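Local structure of probable adhesion protein (Pseudomonas aeruginosa PAO1, 6R3Z) at residues 22-25 against 26-30. The protein is a solute-binding protein of a metal transport system that binds divalent ions such as ferrous iron, probably carrying iron to its membrane transporter. Numbering follows the deposited sequence.
Sequences NIVG and DKAEV
Lys27 meets the flat peptide carbonyl of Val24 twice, with its backbone amide and with the first two carbons of its side chain. Above one face sits the backbone amide: Lys27 N donates to Val24 O over 3.0 Å, nearly straight at the hydrogen (159°) but 38° out of the carbonyl plane, so neither lone pair is met squarely. Beyond the oxygen, close to that plane, come two carbons of the same lysine, CB at 3.4 Å from Val24 O and CG at 3.6 Å. CG is there because chi1 (-57°) swings it beside the lysine's own backbone N; the rest of the chain then leads off, away from the helix end. The bond closes a type II' beta turn over Val24-Gly25-Asp26-Lys27. Gly25 takes its first corner with positive phi, a conformation that favours glycine, and ends the helical run there.

After the turn the chain doubles back along the Val24 side chain. Ala28 CB rests against the whole isopropyl group, closest to Val24 CB at 3.8 Å, with both methyls only slightly farther. Two residues on, Val30 CG2 meets Val24 CG2 at 3.9 Å, the two side chains crossing at a slant. Val24 thus bridges the alanine methyl and the valine of the strand, a small apolar seam beside a turn whose Gly25 and Asp26 are exposed.

This is the return link of a beta-alpha-beta unit, strand 8-11, helix 14-24 and strand 29-32, the last being an edge strand of its parallel four-stranded sheet. Val24 also packs on Tyr141 of helix 138-160 and Leu130 of helix 116-133, while Val30 reaches back to Tyr17, Val20 and Ser21 of helix 14-24. Backbone hydrogen bonds of Glu29 with Leu7 and Ile9 join the new strand to strand 8-11 and the residue before it, away from the metal-binding histidines.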
loop_
_atom_site.group_PDB
_atom_site.type_symbol
_atom_site.label_atom_id
_atom_site.label_comp_id
_atom_site.label_asym_id
_atom_site.label_seq_id
_atom_site.Cartn_x
_atom_site.Cartn_y
_atom_site.Cartn_z
ATOM N N ASN A 22 -10.080 2.417 11.944
ATOM C CA ASN A 22 -10.358 1.176 12.683
ATOM C C ASN A 22 -9.788 1.202 14.099
ATOM O O ASN A 22 -10.417 0.666 15.012
ATOM C CB ASN A 22 -9.913 -0.042 11.902
ATOM C CG ASN A 22 -10.991 -0.445 10.928
ATOM O OD1 ASN A 22 -11.962 -1.114 11.309
ATOM N ND2 ASN A 22 -10.859 -0.038 9.655
ATOM N N ILE A 23 -8.637 1.871 14.290
ATOM C CA ILE A 23 -8.022 2.013 15.604
ATOM C C ILE A 23 -8.859 2.965 16.516
ATOM O O ILE A 23 -9.085 2.634 17.665
ATOM C CB ILE A 23 -6.557 2.500 15.506
ATOM C CG1 ILE A 23 -5.639 1.442 14.817
ATOM C CG2 ILE A 23 -6.000 2.877 16.897
ATOM C CD1 ILE A 23 -4.331 2.012 14.286
ATOM N N VAL A 24 -9.207 4.163 16.031
ATOM C CA VAL A 24 -9.855 5.183 16.872
ATOM C C VAL A 24 -11.379 5.105 16.944
ATOM O O VAL A 24 -11.964 5.599 17.916
ATOM C CB VAL A 24 -9.412 6.623 16.459
ATOM C CG1 VAL A 24 -7.889 6.738 16.450
ATOM C CG2 VAL A 24 -10.007 7.043 15.106
ATOM N N GLY A 25 -12.014 4.579 15.894
ATOM C CA GLY A 25 -13.468 4.561 15.814
ATOM C C GLY A 25 -14.006 5.983 15.896
ATOM O O GLY A 25 -13.460 6.898 15.270
ATOM N N ASP A 26 -15.000 6.207 16.755
ATOM C CA ASP A 26 -15.557 7.552 16.915
ATOM C C ASP A 26 -14.865 8.380 18.025
ATOM O O ASP A 26 -15.358 9.453 18.366
ATOM C CB ASP A 26 -17.082 7.462 17.139
ATOM C CG ASP A 26 -17.497 6.680 18.377
ATOM O OD1 ASP A 26 -16.689 6.608 19.346
ATOM O OD2 ASP A 26 -18.642 6.167 18.398
ATOM N N LYS A 27 -13.716 7.903 18.572
ATOM C CA LYS A 27 -13.040 8.606 19.678
ATOM C C LYS A 27 -12.108 9.740 19.221
ATOM O O LYS A 27 -11.666 10.550 20.045
ATOM C CB LYS A 27 -12.311 7.615 20.585
ATOM C CG LYS A 27 -13.278 6.554 21.126
ATOM C CD LYS A 27 -12.683 5.669 22.190
ATOM C CE LYS A 27 -13.743 4.757 22.770
ATOM N NZ LYS A 27 -14.659 5.481 23.693
ATOM N N ALA A 28 -11.811 9.796 17.919
ATOM C CA ALA A 28 -10.925 10.811 17.333
ATOM C C ALA A 28 -11.391 11.113 15.913
ATOM O O ALA A 28 -12.224 10.371 15.377
ATOM C CB ALA A 28 -9.484 10.297 17.313
ATOM N N GLU A 29 -10.867 12.189 15.304
ATOM C CA GLU A 29 -11.193 12.548 13.919
ATOM C C GLU A 29 -9.996 12.158 13.011
ATOM O O GLU A 29 -8.829 12.398 13.372
ATOM C CB GLU A 29 -11.465 14.058 13.778
ATOM C CG GLU A 29 -12.734 14.563 14.448
ATOM C CD GLU A 29 -12.958 16.028 14.134
ATOM O OE1 GLU A 29 -12.361 16.879 14.831
ATOM O OE2 GLU A 29 -13.689 16.328 13.163
ATOM N N VAL A 30 -10.283 11.571 11.837
ATOM C CA VAL A 30 -9.236 11.150 10.889
ATOM C C VAL A 30 -9.320 12.104 9.701
ATOM O O VAL A 30 -10.373 12.196 9.061
ATOM C CB VAL A 30 -9.395 9.667 10.453
ATOM C CG1 VAL A 30 -8.188 9.205 9.629
ATOM C CG2 VAL A 30 -9.616 8.748 11.660
#